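Putative ABC transporter, periplasmic binding protein, amino acid (Neisseria gonorrhoeae, PDB 2YJP) binds L-cysteine as an extracytoplasmic solute receptor and probably delivers it to an ABC transporter for uptake. Local coordinates at residues D81-A85 / I121-F125; T126-R131 / K171-A175. The protein carries 1 engineered substitution. One frame throughout, in Å; residues are numbered along the deposited sequence.

Contact 1. Residues D81-A85 / I121-F125. With CYS (cysteine), chain D.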
loop_
_atom_site.group_PDB
_atom_site.type_symbol
_atom_site.label_atom_id
_atom_site.label_comp_id
_atom_site.label_asym_id
_atom_site.label_seq_id
_atom_site.Cartn_x
_atom_site.Cartn_y
_atom_site.Cartn_z
ATOM N N ASP A 81 -4.949 -5.746 2.535
ATOM C CA ASP A 81 -3.673 -6.203 3.101
ATOM C C ASP A 81 -3.890 -6.940 4.463
ATOM O O ASP A 81 -3.170 -7.895 4.819
ATOM C CB ASP A 81 -2.782 -4.988 3.421
ATOM C CG ASP A 81 -2.347 -4.200 2.210
ATOM O OD1 ASP A 81 -2.044 -4.741 1.141
ATOM O OD2 ASP A 81 -2.265 -2.978 2.352
ATOM N N VAL A 82 -4.847 -6.457 5.237
ATOM C CA VAL A 82 -5.176 -7.004 6.553
ATOM C C VAL A 82 -5.794 -8.397 6.406
ATOM O O VAL A 82 -5.538 -9.324 7.227
ATOM C CB VAL A 82 -6.141 -6.020 7.263
ATOM C CG1 VAL A 82 -6.945 -6.690 8.317
ATOM C CG2 VAL A 82 -5.336 -4.764 7.798
ATOM N N GLU A 83 -6.614 -8.574 5.380
ATOM C CA GLU A 83 -7.210 -9.877 5.172
ATOM C C GLU A 83 -6.089 -10.904 4.911
ATOM O O GLU A 83 -6.111 -12.011 5.460
ATOM C CB GLU A 83 -8.172 -9.844 3.987
ATOM C CG GLU A 83 -9.414 -9.100 4.264
ATOM C CD GLU A 83 -10.242 -9.762 5.376
ATOM O OE1 GLU A 83 -10.539 -10.960 5.364
ATOM O OE2 GLU A 83 -10.637 -9.095 6.300
ATOM N N ILE A 84 -5.107 -10.512 4.089
ATOM C CA ILE A 84 -3.977 -11.360 3.757
ATOM C C ILE A 84 -3.214 -11.635 5.054
ATOM O O ILE A 84 -2.753 -12.769 5.295
ATOM C CB ILE A 84 -3.043 -10.675 2.730
ATOM C CG1 ILE A 84 -3.752 -10.590 1.389
ATOM C CG2 ILE A 84 -1.643 -11.408 2.642
ATOM C CD1 ILE A 84 -3.146 -9.658 0.446
ATOM N N ALA A 85 -3.072 -10.605 5.885
ATOM C CA ALA A 85 -2.345 -10.781 7.135
ATOM C C ALA A 85 -3.053 -11.817 8.059
ATOM O O ALA A 85 -2.396 -12.662 8.700
ATOM C CB ALA A 85 -2.103 -9.441 7.832
ATOM N N ILE A 121 6.034 -6.795 6.708
ATOM C CA ILE A 121 5.353 -5.576 6.258
ATOM C C ILE A 121 4.308 -5.989 5.278
ATOM O O ILE A 121 4.635 -6.659 4.283
ATOM C CB ILE A 121 6.290 -4.573 5.562
ATOM C CG1 ILE A 121 7.241 -3.975 6.593
ATOM C CG2 ILE A 121 5.464 -3.525 4.743
ATOM C CD1 ILE A 121 6.528 -3.063 7.653
ATOM N N LEU A 122 3.057 -5.604 5.573
ATOM C CA LEU A 122 1.966 -5.722 4.609
ATOM C C LEU A 122 1.319 -4.336 4.510
ATOM O O LEU A 122 0.090 -4.227 4.372
ATOM C CB LEU A 122 0.976 -6.790 5.071
ATOM C CG LEU A 122 1.373 -8.215 4.606
ATOM C CD1 LEU A 122 0.542 -9.297 5.182
ATOM C CD2 LEU A 122 1.364 -8.345 3.028
ATOM N N ALA A 123 2.114 -3.275 4.606
ATOM C CA ALA A 123 1.593 -1.936 4.404
ATOM C C ALA A 123 1.672 -1.593 2.913
ATOM O O ALA A 123 2.546 -0.841 2.474
ATOM C CB ALA A 123 2.338 -0.896 5.256
ATOM N N ASN A 124 0.728 -2.167 2.155
ATOM C CA ASN A 124 0.585 -1.984 0.697
ATOM C C ASN A 124 1.864 -1.518 -0.034
ATOM O O ASN A 124 1.882 -0.444 -0.669
ATOM C CB ASN A 124 -0.626 -1.043 0.422
ATOM C CG ASN A 124 -1.331 -1.368 -0.880
ATOM O OD1 ASN A 124 -1.510 -0.498 -1.752
ATOM N ND2 ASN A 124 -1.753 -2.643 -1.024
ATOM N N PHE A 125 2.862 -2.397 -0.064
ATOM C CA PHE A 125 4.251 -2.035 -0.251
ATOM C C PHE A 125 4.791 -2.351 -1.645
ATOM O O PHE A 125 4.952 -3.541 -2.033
ATOM C CB PHE A 125 5.086 -2.767 0.819
ATOM C CG PHE A 125 6.420 -2.148 1.113
ATOM C CD1 PHE A 125 6.698 -0.824 0.821
ATOM C CD2 PHE A 125 7.411 -2.920 1.737
ATOM C CE1 PHE A 125 7.961 -0.287 1.138
ATOM C CE2 PHE A 125 8.644 -2.405 2.054
ATOM C CZ PHE A 125 8.919 -1.099 1.776
HETATM N N CYS D . 2.336 1.243 -2.633
HETATM C CA CYS D . 3.048 2.541 -2.649
HETATM C C CYS D . 4.390 2.408 -1.926
HETATM O O CYS D . 4.745 1.273 -1.484
HETATM C CB CYS D . 2.242 3.640 -1.970
HETATM S SG CYS D . 1.767 3.284 -0.269
HETATM O OXT CYS D . 5.100 3.411 -1.809
#

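Contact 2. Residues T126-R131 / K171-A175. With CYS (cysteine), chain D.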
loop_
_atom_site.group_PDB
_atom_site.type_symbol
_atom_site.label_atom_id
_atom_site.label_comp_id
_atom_site.label_asym_id
_atom_site.label_seq_id
_atom_site.Cartn_x
_atom_site.Cartn_y
_atom_site.Cartn_z
ATOM N N THR A 126 5.053 -1.307 -2.426
ATOM C CA THR A 126 5.460 -1.527 -3.791
ATOM C C THR A 126 6.918 -1.983 -3.776
ATOM O O THR A 126 7.771 -1.373 -3.130
ATOM C CB THR A 126 5.342 -0.250 -4.627
ATOM O OG1 THR A 126 3.970 0.207 -4.638
ATOM C CG2 THR A 126 5.839 -0.508 -6.092
ATOM N N GLN A 127 7.180 -3.059 -4.492
ATOM C CA GLN A 127 8.531 -3.554 -4.719
ATOM C C GLN A 127 9.251 -2.702 -5.744
ATOM O O GLN A 127 8.712 -2.442 -6.828
ATOM C CB GLN A 127 8.439 -4.986 -5.217
ATOM C CG GLN A 127 9.780 -5.537 -5.671
ATOM C CD GLN A 127 9.758 -7.030 -5.980
ATOM O OE1 GLN A 127 8.708 -7.617 -6.249
ATOM N NE2 GLN A 127 10.948 -7.647 -5.952
ATOM N N THR A 128 10.433 -2.218 -5.363
ATOM C CA THR A 128 11.340 -1.504 -6.265
ATOM C C THR A 128 12.758 -2.045 -6.080
ATOM O O THR A 128 13.077 -2.578 -5.030
ATOM C CB THR A 128 11.342 0.051 -6.032
ATOM O OG1 THR A 128 12.075 0.395 -4.834
ATOM C CG2 THR A 128 9.903 0.599 -5.957
ATOM N N PRO A 129 13.620 -1.884 -7.105
ATOM C CA PRO A 129 15.010 -2.304 -6.935
ATOM C C PRO A 129 15.696 -1.606 -5.755
ATOM O O PRO A 129 16.464 -2.279 -5.035
ATOM C CB PRO A 129 15.672 -1.895 -8.257
ATOM C CG PRO A 129 14.505 -1.796 -9.260
ATOM C CD PRO A 129 13.355 -1.296 -8.435
ATOM N N GLU A 130 15.425 -0.299 -5.535
ATOM C CA GLU A 130 16.093 0.403 -4.417
ATOM C C GLU A 130 15.629 -0.177 -3.063
ATOM O O GLU A 130 16.427 -0.412 -2.179
ATOM C CB GLU A 130 15.959 1.954 -4.507
ATOM C CG GLU A 130 16.278 2.717 -3.197
ATOM C CD GLU A 130 16.560 4.241 -3.387
ATOM O OE1 GLU A 130 17.447 4.594 -4.194
ATOM O OE2 GLU A 130 15.931 5.083 -2.694
ATOM N N ARG A 131 14.332 -0.400 -2.917
ATOM C CA ARG A 131 13.816 -0.944 -1.668
ATOM C C ARG A 131 14.399 -2.363 -1.413
ATOM O O ARG A 131 14.695 -2.748 -0.280
ATOM C CB ARG A 131 12.280 -0.962 -1.703
ATOM C CG ARG A 131 11.678 0.421 -1.407
ATOM C CD ARG A 131 10.273 0.556 -1.892
ATOM N NE ARG A 131 9.707 1.895 -1.629
ATOM C CZ ARG A 131 8.400 2.168 -1.631
ATOM N NH1 ARG A 131 7.552 1.187 -1.918
ATOM N NH2 ARG A 131 7.948 3.412 -1.388
ATOM N N LYS A 171 4.790 11.405 2.166
ATOM C CA LYS A 171 6.195 11.190 2.280
ATOM C C LYS A 171 6.557 9.675 2.248
ATOM O O LYS A 171 5.922 8.871 2.944
ATOM C CB LYS A 171 6.757 11.900 3.555
ATOM C CG LYS A 171 8.263 11.659 3.768
ATOM C CD LYS A 171 8.905 12.599 4.839
ATOM C CE LYS A 171 10.261 12.040 5.323
ATOM N NZ LYS A 171 10.738 12.680 6.643
ATOM N N GLY A 172 7.587 9.332 1.470
ATOM C CA GLY A 172 8.208 8.005 1.487
ATOM C C GLY A 172 7.454 7.010 0.570
ATOM O O GLY A 172 7.639 5.820 0.684
ATOM N N THR A 173 6.535 7.523 -0.263
ATOM C CA THR A 173 5.840 6.689 -1.202
ATOM C C THR A 173 6.566 6.635 -2.554
ATOM O O THR A 173 7.498 7.405 -2.832
ATOM C CB THR A 173 4.367 7.164 -1.446
ATOM O OG1 THR A 173 4.336 8.516 -1.914
ATOM C CG2 THR A 173 3.497 7.008 -0.174
ATOM N N THR A 174 6.125 5.713 -3.402
ATOM C CA THR A 174 6.654 5.631 -4.773
ATOM C C THR A 174 6.292 6.903 -5.527
ATOM O O THR A 174 7.095 7.358 -6.326
ATOM C CB THR A 174 6.124 4.436 -5.529
ATOM O OG1 THR A 174 4.722 4.346 -5.275
ATOM C CG2 THR A 174 6.857 3.087 -5.074
ATOM N N ALA A 175 5.143 7.534 -5.233
ATOM C CA ALA A 175 4.882 8.834 -5.914
ATOM C C ALA A 175 5.912 9.901 -5.550
ATOM O O ALA A 175 6.366 10.641 -6.434
ATOM C CB ALA A 175 3.486 9.341 -5.700
HETATM N N CYS D . 2.336 1.243 -2.633
HETATM C CA CYS D . 3.048 2.541 -2.649
HETATM C C CYS D . 4.390 2.408 -1.926
HETATM O O CYS D . 4.745 1.273 -1.484
HETATM C CB CYS D . 2.242 3.640 -1.970
HETATM S SG CYS D . 1.767 3.284 -0.269
HETATM O OXT CYS D . 5.100 3.411 -1.809
HETATM O O HOH W 1 3.342 2.133 -6.348
#

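Contact 1. Residues D81-A85 / I121-F125
D81 meets N124 because its CG stands anti to its own carbonyl carbon (chi1 -65°), which carries the carboxylate off the first turn of helix 80-93, while a chi1 of -148° on N124 lays the asparagine amide across it. The two side chains cross at about a right angle, with carboxylate and amide planes turned 43° apart. N124 ND2 gives a hydrogen bond to D81 OD1 at 3.0 Å, received on the syn lone pair and lying close to the amide plane. The other oxygen takes a weak bond from the backbone, N124 N to D81 OD2 at 3.1 Å, so one carboxylate grips both the main chain and the side chain of the same residue. K65 NZ bonds N124 OD1, so the amide is held at both ends and its rotation is fixed, while Y141 OH gives D81 OD1 a second partner. Next to this polar patch, L122 CD1 lies 3.7 Å from A85 CB and 4.0 Å from I84 CG2, an apolar contact on the same helical face.

The turn itself is tight: A123 is the centre of an inverse gamma turn, and N124 has a positive phi. Its carbonyl is thereby presented to the ligand, whose amino group donates to N124 O at 2.6 Å. D81 is thus a second-shell residue, positioning a first-shell one.

All touching residues are buried. The loop leaves strand 120-121, an outer strand of the parallel sheet; P241 and I239 of strand 237-244 pack on L122 and N124, while helix 266-274 meets I84 through L267.

Contact 2. Residues T126-R131 / K171-A175
R131 reaches toward T174 and the bound cysteine from the start of helix 129-132, where its backbone N donates to T128 OG1 at the N-cap. From CB the chain runs extended through CG and CD to NE, so the guanidinium arrives well away from its own helix. NH1 serves two acceptors: T126 O at 2.8 Å, on a lone pair in the carbonyl plane, and the ligand's O, also 2.8 Å away. NH2 continues to the ligand's OXT at 2.9 Å with an N-H...O angle of 160°. The carboxylate is therefore held by a two-pronged grip, and its oxygen O lies at the edge of the guanidinium near its plane. One face of that group carries T174 CG2, 3.5 Å above the plane and offset toward the rim.

The same methyl touches T126 CB at 3.7 Å, the two threonines crossing at about a right angle, and a water bonded to both T126 OG1 and T174 OG1 bridges them. T126 binds both the carboxylate and the amino group of the ligand: its N donates to O in a nearly straight bond (177°), and its OG1 accepts from the amino group. T174 N adds a bond to OXT from the first turn of helix 174-182, whose N-cap is T173; the helix dipole would probably favour the anion there.

An arginine paired with the ligand carboxylate, beside a helix N-terminus, is characteristic of amino-acid receptors of solute-binding protein family 3; R109 also bonds the ligand.

Overall arrangement
The two contacts follow one another along the chain: contact 1 closes at F125 and contact 2 opens at T126. Their centres lie about 15 Å apart, and they touch where F125 CE1 comes within 3.4 Å of R131 NH1. Contact 1 joins helix 80-93 to the loop after strand 120-121, on the parallel-sheet side of the protein; contact 2 carries that loop across to helix 174-182, which follows strand 166-170 of the mixed sheet. The continuous run 121-131 thus links both, and each reaches the same bound cysteine. This matches the two-lobed, ligand-enclosing fold of periplasmic binding proteins, with contact 1 within one lobe, where N124 lines the pocket, and contact 2 spanning the cleft.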